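Local coordinates for protein nicotinate phosphoribosyltransferase (Saccharomyces cerevisiae, PDB 1VLP) that catalyses the ATP-dependent formation of nicotinate ribonucleotide from nicotinic acid and phosphoribosyl pyrophosphate, the first step in making NAD from nicotinic acid, at residues 90-95 with 270-275; 251-256 with 393-398; 401-406 with 419-424. All blocks are in the same frame, centred on the assembly; numbering follows the deposited sequence. Where two conformers were deposited one is given.

Contact 1. Residues 90-95 with 270-275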
loop_
_atom_site.group_PDB
_atom_site.type_symbol
_atom_site.label_atom_id
_atom_site.label_comp_id
_atom_site.label_asym_id
_atom_site.label_seq_id
_atom_site.Cartn_x
_atom_site.Cartn_y
_atom_site.Cartn_z
ATOM N N PRO A 90 7.502 -18.040 0.978
ATOM C CA PRO A 90 8.658 -18.903 1.070
ATOM C C PRO A 90 9.876 -18.412 0.307
ATOM O O PRO A 90 10.972 -18.837 0.602
ATOM C CB PRO A 90 8.152 -20.256 0.495
ATOM C CG PRO A 90 7.052 -19.888 -0.362
ATOM C CD PRO A 90 6.406 -18.705 0.250
ATOM N N TYR A 91 9.664 -17.493 -0.631
ATOM C CA TYR A 91 10.719 -16.905 -1.432
ATOM C C TYR A 91 11.421 -15.739 -0.767
ATOM O O TYR A 91 12.344 -15.187 -1.331
ATOM C CB TYR A 91 10.160 -16.496 -2.810
ATOM C CG TYR A 91 8.922 -15.627 -2.774
ATOM C CD1 TYR A 91 9.024 -14.234 -2.696
ATOM C CD2 TYR A 91 7.648 -16.197 -2.804
ATOM C CE1 TYR A 91 7.904 -13.437 -2.657
ATOM C CE2 TYR A 91 6.520 -15.406 -2.770
ATOM C CZ TYR A 91 6.658 -14.034 -2.684
ATOM O OH TYR A 91 5.529 -13.250 -2.647
ATOM N N LEU A 92 11.008 -15.329 0.443
ATOM C CA LEU A 92 11.844 -14.385 1.204
ATOM C C LEU A 92 13.217 -15.001 1.376
ATOM O O LEU A 92 13.322 -16.178 1.736
ATOM C CB LEU A 92 11.272 -14.077 2.586
ATOM C CG LEU A 92 9.951 -13.327 2.604
ATOM C CD1 LEU A 92 9.408 -13.205 4.051
ATOM C CD2 LEU A 92 10.107 -11.950 2.006
ATOM N N PRO A 93 14.276 -14.237 1.090
ATOM C CA PRO A 93 15.606 -14.791 1.266
ATOM C C PRO A 93 15.922 -15.243 2.693
ATOM O O PRO A 93 15.556 -14.591 3.678
ATOM C CB PRO A 93 16.554 -13.667 0.824
ATOM C CG PRO A 93 15.711 -12.695 0.099
ATOM C CD PRO A 93 14.295 -12.874 0.519
ATOM N N SER A 94 16.663 -16.346 2.772
ATOM C CA SER A 94 17.158 -16.847 4.037
ATOM C C SER A 94 17.809 -15.814 4.939
ATOM O O SER A 94 17.547 -15.769 6.160
ATOM C CB SER A 94 18.145 -18.004 3.765
ATOM O OG SER A 94 17.364 -19.097 3.350
ATOM N N ALA A 95 18.645 -14.977 4.336
ATOM C CA ALA A 95 19.404 -13.995 5.081
ATOM C C ALA A 95 18.537 -12.892 5.688
ATOM O O ALA A 95 18.876 -12.352 6.739
ATOM C CB ALA A 95 20.479 -13.402 4.206
ATOM N N ASN A 270 16.143 -10.945 -9.301
ATOM C CA ASN A 270 17.338 -11.534 -8.731
ATOM C C ASN A 270 17.159 -11.788 -7.226
ATOM O O ASN A 270 17.704 -12.767 -6.711
ATOM C CB ASN A 270 18.585 -10.696 -9.088
ATOM C CG ASN A 270 18.909 -10.704 -10.606
ATOM O OD1 ASN A 270 18.524 -11.606 -11.363
ATOM N ND2 ASN A 270 19.620 -9.678 -11.046
ATOM N N THR A 271 16.328 -11.001 -6.540
ATOM C CA THR A 271 16.047 -11.212 -5.121
ATOM C C THR A 271 15.060 -12.347 -4.781
ATOM O O THR A 271 15.303 -13.155 -3.884
ATOM C CB THR A 271 15.544 -9.910 -4.470
ATOM O OG1 THR A 271 16.514 -8.892 -4.731
ATOM C CG2 THR A 271 15.330 -10.065 -2.950
ATOM N N PHE A 272 13.949 -12.411 -5.490
ATOM C CA PHE A 272 12.888 -13.336 -5.135
ATOM C C PHE A 272 12.730 -14.513 -6.083
ATOM O O PHE A 272 12.009 -15.464 -5.768
ATOM C CB PHE A 272 11.585 -12.575 -5.080
ATOM C CG PHE A 272 11.574 -11.502 -4.011
ATOM C CD1 PHE A 272 11.895 -11.817 -2.685
ATOM C CD2 PHE A 272 11.268 -10.176 -4.329
ATOM C CE1 PHE A 272 11.872 -10.816 -1.689
ATOM C CE2 PHE A 272 11.263 -9.180 -3.352
ATOM C CZ PHE A 272 11.552 -9.506 -2.022
ATOM N N GLY A 273 13.342 -14.426 -7.247
ATOM C CA GLY A 273 13.184 -15.438 -8.267
ATOM C C GLY A 273 12.156 -14.993 -9.282
ATOM O O GLY A 273 11.135 -14.373 -8.929
ATOM N N ALA A 274 12.429 -15.309 -10.551
ATOM C CA ALA A 274 11.558 -14.902 -11.663
ATOM C C ALA A 274 10.141 -15.363 -11.440
ATOM O O ALA A 274 9.192 -14.608 -11.657
ATOM C CB ALA A 274 12.064 -15.446 -12.967
ATOM N N LYS A 275 9.959 -16.592 -10.979
ATOM C CA LYS A 275 8.591 -17.056 -10.806
ATOM C C LYS A 275 7.792 -16.291 -9.753
ATOM O O LYS A 275 6.545 -16.305 -9.801
ATOM C CB LYS A 275 8.532 -18.560 -10.603
ATOM C CG LYS A 275 8.847 -19.098 -9.266
ATOM C CD LYS A 275 8.688 -20.636 -9.308
ATOM C CE LYS A 275 8.901 -21.292 -7.958
ATOM N NZ LYS A 275 10.318 -21.193 -7.486
#
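Tyr91 and Phe272 bring the two backbones closest, their CA atoms 5.6 Å apart, where the loop leading into helix 94-101 passes the C-terminal end of helix 260-272. No hydrogen bond crosses here; the contact is carried by two rings, a proline and a methyl group. Tyr91 turns the edge of its ring toward the face of Phe272 in an offset edge-to-face pair, with the planes at 79° and the centroids 5.8 Å apart. CD1 of Tyr91 does the touching, 3.8 Å from CD1 of Phe272 and close to CB and CG of the same residue. The Tyr91 side chain gets there with CG between its own backbone N and carbonyl carbon (chi1 52°), and its CB rests 3.6 Å from the carbonyl O of Phe272. The backbone O of Tyr91 lies in the plane of the Phe272 ring, at its edge, 3.7 Å from CD1. Pro93 meets the same ring obliquely, its CD 3.9 Å from CE1 of Phe272, while its CG reaches CG2 of Thr271 at 4.0 Å. That methyl also sits over the centre of one face of the Phe272 ring. An alanine in place of Pro93 would probably open a gap beside CE1 of Phe272 and the Thr271 methyl, and let the backbone before the helix flex more. Thr271 OG1 is occupied elsewhere, bonded to Cys267 O and Asn38 ND2, and Trp268 adds a second edge-to-face partner for Phe272. Pro93 holds the N-cap position of helix 94-101, and Gly273 takes positive phi just after helix 260-272, so this is a junction between a helix start and a helix end, packed against helix 26-38 and joining the N-terminal family region to the region of TIM-barrel type.

Contact 2. Residues 251-256 with 393-398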
loop_
_atom_site.group_PDB
_atom_site.type_symbol
_atom_site.label_atom_id
_atom_site.label_comp_id
_atom_site.label_asym_id
_atom_site.label_seq_id
_atom_site.Cartn_x
_atom_site.Cartn_y
_atom_site.Cartn_z
ATOM N N ALA A 251 15.936 4.559 -8.959
ATOM C CA ALA A 251 16.271 5.720 -9.795
ATOM C C ALA A 251 17.053 6.796 -9.043
ATOM O O ALA A 251 18.020 7.329 -9.571
ATOM C CB ALA A 251 15.014 6.316 -10.396
ATOM N N SER A 252 16.648 7.083 -7.814
ATOM C CA SER A 252 17.222 8.187 -7.040
ATOM C C SER A 252 18.622 7.928 -6.490
ATOM O O SER A 252 19.362 8.893 -6.170
ATOM C CB SER A 252 16.321 8.516 -5.877
ATOM O OG SER A 252 15.150 9.074 -6.354
ATOM N N ILE A 253 18.973 6.653 -6.332
ATOM C CA ILE A 253 20.271 6.300 -5.797
ATOM C C ILE A 253 21.337 6.977 -6.673
ATOM O O ILE A 253 22.202 7.662 -6.167
ATOM C CB ILE A 253 20.464 4.771 -5.668
ATOM C CG1 ILE A 253 19.622 4.229 -4.514
ATOM C CG2 ILE A 253 21.899 4.449 -5.340
ATOM C CD1 ILE A 253 19.451 2.759 -4.489
ATOM N N SER A 254 21.259 6.847 -7.988
ATOM C CA SER A 254 22.256 7.510 -8.807
ATOM C C SER A 254 21.652 8.388 -9.908
ATOM O O SER A 254 22.372 8.892 -10.743
ATOM C CB SER A 254 23.231 6.466 -9.364
ATOM O OG SER A 254 22.523 5.306 -9.780
ATOM N N GLU A 255 20.335 8.582 -9.864
ATOM C CA GLU A 255 19.624 9.411 -10.830
ATOM C C GLU A 255 19.727 8.886 -12.281
ATOM O O GLU A 255 19.638 9.645 -13.241
ATOM C CB GLU A 255 20.009 10.890 -10.662
ATOM C CG GLU A 255 19.552 11.436 -9.295
ATOM C CD GLU A 255 19.566 12.944 -9.237
ATOM O OE1 GLU A 255 20.611 13.555 -9.561
ATOM O OE2 GLU A 255 18.527 13.525 -8.872
ATOM N N ASP A 256 19.884 7.566 -12.423
ATOM C CA ASP A 256 19.735 6.935 -13.713
ATOM C C ASP A 256 18.250 6.570 -13.893
ATOM O O ASP A 256 17.823 5.429 -13.593
ATOM C CB ASP A 256 20.599 5.669 -13.829
ATOM C CG ASP A 256 20.690 5.164 -15.274
ATOM O OD1 ASP A 256 19.873 5.588 -16.141
ATOM O OD2 ASP A 256 21.610 4.373 -15.556
ATOM N N LEU A 393 10.599 10.798 -0.024
ATOM C CA LEU A 393 10.968 12.156 -0.440
ATOM C C LEU A 393 12.401 12.292 -0.981
ATOM O O LEU A 393 12.671 13.084 -1.911
ATOM C CB LEU A 393 10.852 13.078 0.785
ATOM C CG LEU A 393 10.933 14.598 0.710
ATOM C CD1 LEU A 393 9.561 15.223 0.511
ATOM C CD2 LEU A 393 11.490 15.085 2.003
ATOM N N GLU A 394 13.327 11.578 -0.356
ATOM C CA GLU A 394 14.728 11.716 -0.662
ATOM C C GLU A 394 15.462 10.384 -0.485
ATOM O O GLU A 394 15.112 9.644 0.415
ATOM C CB GLU A 394 15.298 12.737 0.315
ATOM C CG GLU A 394 16.441 13.518 -0.121
ATOM C CD GLU A 394 16.774 14.621 0.875
ATOM O OE1 GLU A 394 17.366 14.306 1.938
ATOM O OE2 GLU A 394 16.447 15.806 0.577
ATOM N N VAL A 395 16.471 10.153 -1.327
ATOM C CA VAL A 395 17.340 8.961 -1.282
ATOM C C VAL A 395 18.821 9.379 -1.471
ATOM O O VAL A 395 19.140 9.962 -2.502
ATOM C CB VAL A 395 16.944 7.948 -2.371
ATOM C CG1 VAL A 395 17.757 6.632 -2.218
ATOM C CG2 VAL A 395 15.401 7.590 -2.310
ATOM N N ASN A 396 19.681 9.112 -0.467
ATOM C CA ASN A 396 21.075 9.549 -0.547
ATOM C C ASN A 396 21.146 11.035 -0.984
ATOM O O ASN A 396 21.957 11.433 -1.798
ATOM C CB ASN A 396 21.832 8.666 -1.523
ATOM C CG ASN A 396 22.139 7.287 -0.951
ATOM O OD1 ASN A 396 21.808 7.007 0.211
ATOM N ND2 ASN A 396 22.827 6.470 -1.726
ATOM N N GLY A 397 20.255 11.850 -0.425
ATOM C CA GLY A 397 20.252 13.286 -0.660
ATOM C C GLY A 397 19.598 13.732 -1.951
ATOM O O GLY A 397 19.387 14.948 -2.140
ATOM N N ASN A 398 19.239 12.790 -2.812
ATOM C CA ASN A 398 18.646 13.091 -4.119
ATOM C C ASN A 398 17.146 13.072 -4.007
ATOM O O ASN A 398 16.581 12.324 -3.225
ATOM C CB ASN A 398 19.047 12.053 -5.157
ATOM C CG ASN A 398 20.522 12.025 -5.419
ATOM O OD1 ASN A 398 21.164 13.068 -5.498
ATOM N ND2 ASN A 398 21.076 10.849 -5.591
#
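A type I' beta turn from Val395 to Asn398, the hairpin link between strands 388-395 and 398-399, packs here against the C-terminal end of helix 244-254. Asn398 ND2 donates a hydrogen bond to the carbonyl O of Ser252 at 2.7 Å, with a moderate bend at the hydrogen. The donor lies almost on the extension of the Ser252 C=O bond (C=O...N angle 176°), and that oxygen is 17° out of the Asn398 amide plane. The Glu255 carboxylate stacks on this amide, the two planes only 8° apart, with CD of Glu255 4.0 Å from CG of Asn398. Glu255 has positive phi just beyond the helix.

The apolar half centres on Val395. CB of Ser252 presses on CB of Val395 at 3.6 Å, and with CG1 anti to its own backbone N, Val395 sets this methyl against CG1 of Ile253 at 3.8 Å. Ser252 OG is engaged with Met248 O and His399 O, the latter giving the helix another polar tie to the hairpin.

Within the antiparallel sheet, strand 388-395 runs between 43-50 and 398-399, with a classic bulge where Leu393 and Glu394 face Thr45. Val395 also touches Val42 and Val44, and Phe39 touches Ile253.

Contact 3. Residues 401-406 with 419-424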
loop_
_atom_site.group_PDB
_atom_site.type_symbol
_atom_site.label_atom_id
_atom_site.label_comp_id
_atom_site.label_asym_id
_atom_site.label_seq_id
_atom_site.Cartn_x
_atom_site.Cartn_y
_atom_site.Cartn_z
ATOM N N ILE A 401 10.930 11.042 -6.926
ATOM C CA ILE A 401 9.750 11.575 -7.650
ATOM C C ILE A 401 8.924 10.481 -8.274
ATOM O O ILE A 401 9.406 9.375 -8.474
ATOM C CB ILE A 401 10.144 12.550 -8.790
ATOM C CG1 ILE A 401 10.992 11.840 -9.889
ATOM C CG2 ILE A 401 10.878 13.742 -8.221
ATOM C CD1 ILE A 401 10.851 12.381 -11.240
ATOM N N LYS A 402 7.673 10.834 -8.592
ATOM C CA LYS A 402 6.756 9.963 -9.284
ATOM C C LYS A 402 6.052 10.766 -10.372
ATOM O O LYS A 402 5.553 11.894 -10.124
ATOM C CB LYS A 402 5.719 9.374 -8.338
ATOM C CG LYS A 402 4.787 8.438 -9.057
ATOM C CD LYS A 402 4.020 7.555 -8.118
ATOM C CE LYS A 402 3.091 8.333 -7.292
ATOM N NZ LYS A 402 1.976 7.434 -6.888
ATOM N N ILE A 403 5.984 10.193 -11.566
ATOM C CA ILE A 403 5.347 10.866 -12.682
ATOM C C ILE A 403 3.881 10.445 -12.712
ATOM O O ILE A 403 2.992 11.303 -12.772
ATOM C CB ILE A 403 6.069 10.595 -14.024
ATOM C CG1 ILE A 403 7.438 11.287 -14.017
ATOM C CG2 ILE A 403 5.226 11.095 -15.196
ATOM C CD1 ILE A 403 8.337 10.850 -15.085
ATOM N N SER A 404 3.634 9.132 -12.615
ATOM C CA SER A 404 2.295 8.515 -12.725
ATOM C C SER A 404 1.809 8.600 -14.170
ATOM O O SER A 404 2.484 9.133 -15.019
ATOM C CB SER A 404 1.233 9.119 -11.786
ATOM O OG SER A 404 0.521 10.163 -12.409
ATOM N N ASP A 405 0.638 8.007 -14.427
ATOM C CA ASP A 405 -0.021 8.051 -15.746
ATOM C C ASP A 405 -1.047 9.203 -15.845
ATOM O O ASP A 405 -1.584 9.460 -16.920
ATOM C CB ASP A 405 -0.706 6.703 -16.025
ATOM C CG ASP A 405 0.248 5.646 -16.621
ATOM O OD1 ASP A 405 1.341 5.999 -17.070
ATOM O OD2 ASP A 405 -0.159 4.465 -16.669
ATOM N N ASN A 406 -1.284 9.901 -14.741
ATOM C CA ASN A 406 -2.060 11.159 -14.743
ATOM C C ASN A 406 -0.986 12.215 -14.938
ATOM O O ASN A 406 -0.424 12.715 -13.967
ATOM C CB ASN A 406 -2.790 11.290 -13.405
ATOM C CG ASN A 406 -3.943 12.280 -13.437
ATOM O OD1 ASN A 406 -3.900 13.296 -14.125
ATOM N ND2 ASN A 406 -4.988 11.977 -12.671
ATOM N N ARG A 419 13.094 17.530 -15.535
ATOM C CA ARG A 419 14.326 16.940 -16.059
ATOM C C ARG A 419 14.095 15.481 -16.490
ATOM O O ARG A 419 14.585 15.053 -17.523
ATOM C CB ARG A 419 15.407 16.838 -14.977
ATOM C CG ARG A 419 16.161 18.086 -14.533
ATOM C CD ARG A 419 17.435 17.744 -13.695
ATOM N NE ARG A 419 17.320 16.618 -12.728
ATOM C CZ ARG A 419 17.638 15.343 -12.975
ATOM N NH1 ARG A 419 18.062 14.973 -14.171
ATOM N NH2 ARG A 419 17.525 14.419 -12.028
ATOM N N VAL A 420 13.375 14.727 -15.657
ATOM C CA VAL A 420 13.090 13.299 -15.890
ATOM C C VAL A 420 12.146 13.116 -17.080
ATOM O O VAL A 420 12.400 12.280 -17.948
ATOM C CB VAL A 420 12.529 12.568 -14.614
ATOM C CG1 VAL A 420 12.040 11.150 -14.930
ATOM C CG2 VAL A 420 13.571 12.485 -13.538
ATOM N N LYS A 421 11.084 13.910 -17.157
ATOM C CA LYS A 421 10.185 13.847 -18.319
ATOM C C LYS A 421 10.937 14.048 -19.641
ATOM O O LYS A 421 10.635 13.392 -20.659
ATOM C CB LYS A 421 9.074 14.867 -18.193
ATOM C CG LYS A 421 7.987 14.469 -17.257
ATOM C CD LYS A 421 7.133 15.676 -16.964
ATOM C CE LYS A 421 5.849 15.360 -16.317
ATOM N NZ LYS A 421 5.147 16.666 -16.066
ATOM N N GLU A 422 11.951 14.911 -19.601
ATOM C CA GLU A 422 12.806 15.173 -20.757
ATOM C C GLU A 422 13.678 13.964 -21.063
ATOM O O GLU A 422 13.657 13.475 -22.199
ATOM C CB GLU A 422 13.658 16.412 -20.495
ATOM C CG GLU A 422 12.821 17.692 -20.424
ATOM C CD GLU A 422 13.595 18.953 -19.999
ATOM O OE1 GLU A 422 14.818 18.868 -19.678
ATOM O OE2 GLU A 422 12.951 20.039 -19.979
ATOM N N GLU A 423 14.379 13.453 -20.038
ATOM C CA GLU A 423 15.266 12.279 -20.171
ATOM C C GLU A 423 14.523 11.044 -20.678
ATOM O O GLU A 423 15.083 10.265 -21.460
ATOM C CB GLU A 423 16.016 11.990 -18.874
ATOM C CG GLU A 423 17.061 13.056 -18.477
ATOM C CD GLU A 423 17.547 12.949 -17.033
ATOM O OE1 GLU A 423 17.257 11.917 -16.355
ATOM O OE2 GLU A 423 18.223 13.907 -16.568
ATOM N N LEU A 424 13.264 10.889 -20.282
ATOM C CA LEU A 424 12.433 9.741 -20.696
ATOM C C LEU A 424 11.633 9.990 -21.971
ATOM O O LEU A 424 10.852 9.131 -22.407
ATOM C CB LEU A 424 11.481 9.326 -19.555
ATOM C CG LEU A 424 12.276 8.921 -18.310
ATOM C CD1 LEU A 424 11.382 8.357 -17.249
ATOM C CD2 LEU A 424 13.449 7.970 -18.653
#
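Ile403, Val420 and Lys421 have the most surface buried between the loop 401-406 and helix 414-423. Ile403 sends its CD1 across to CG1 of Val420, 3.7 Å away. CG1 of Ile403 stands anti to its own carbonyl carbon (chi1 -69°), and from there the chain extends so that CD1 forms the leading atom. The same methyl lies 4.2 Å from CG of Lys421 and is more distantly approached by CD1 of Leu424, one turn along from Val420.

Val420 offers its other branch to Ile401. These two side chains meet tip to tip, CD1 of Ile401 standing 3.6 Å from CG2 of Val420, so the valine is touched by isoleucine methyls on both of its branches. No hydrogen bond spans the two segments. Lys421 brings its CG here, while its NZ goes on to bond Asn410 OD1.

The loop's shape has polar support of its own. Ser404 OG lies 2.7 Å from Ile403 O and is also bonded to Lys409 O; it accepts from the backbone N of Asn406, an ST turn.

The loop follows strand 398-399 and leads round to helix 414-423, whose Thr416 and Val417 also touch Ile401. Tyr257 packs on Val420, and backbone bonds from Ile403 and Ser404 to Thr284 tie the loop to the region after strand 279-281.

In the fold
Contact 1 stands apart, its centre 25 Å from that of contact 2 and 30 Å from that of contact 3, whereas contacts 2 and 3 have centres 14 Å apart and touch through a long, weak pair of Glu255 OE2 and Arg419 NH2 that depends on one of two Arg419 conformers. Helices 244-254 and 260-272 follow one another in the chain. Segments 90-95, 251-256, 270-275 and 393-398 come in that order, so contacts 1 and 2 cross, and contact 3 comes last. Contact 1 joins the two family regions; contact 2 sets the last hairpin against helix 244-254, and contact 3 folds the following loop against helix 414-423.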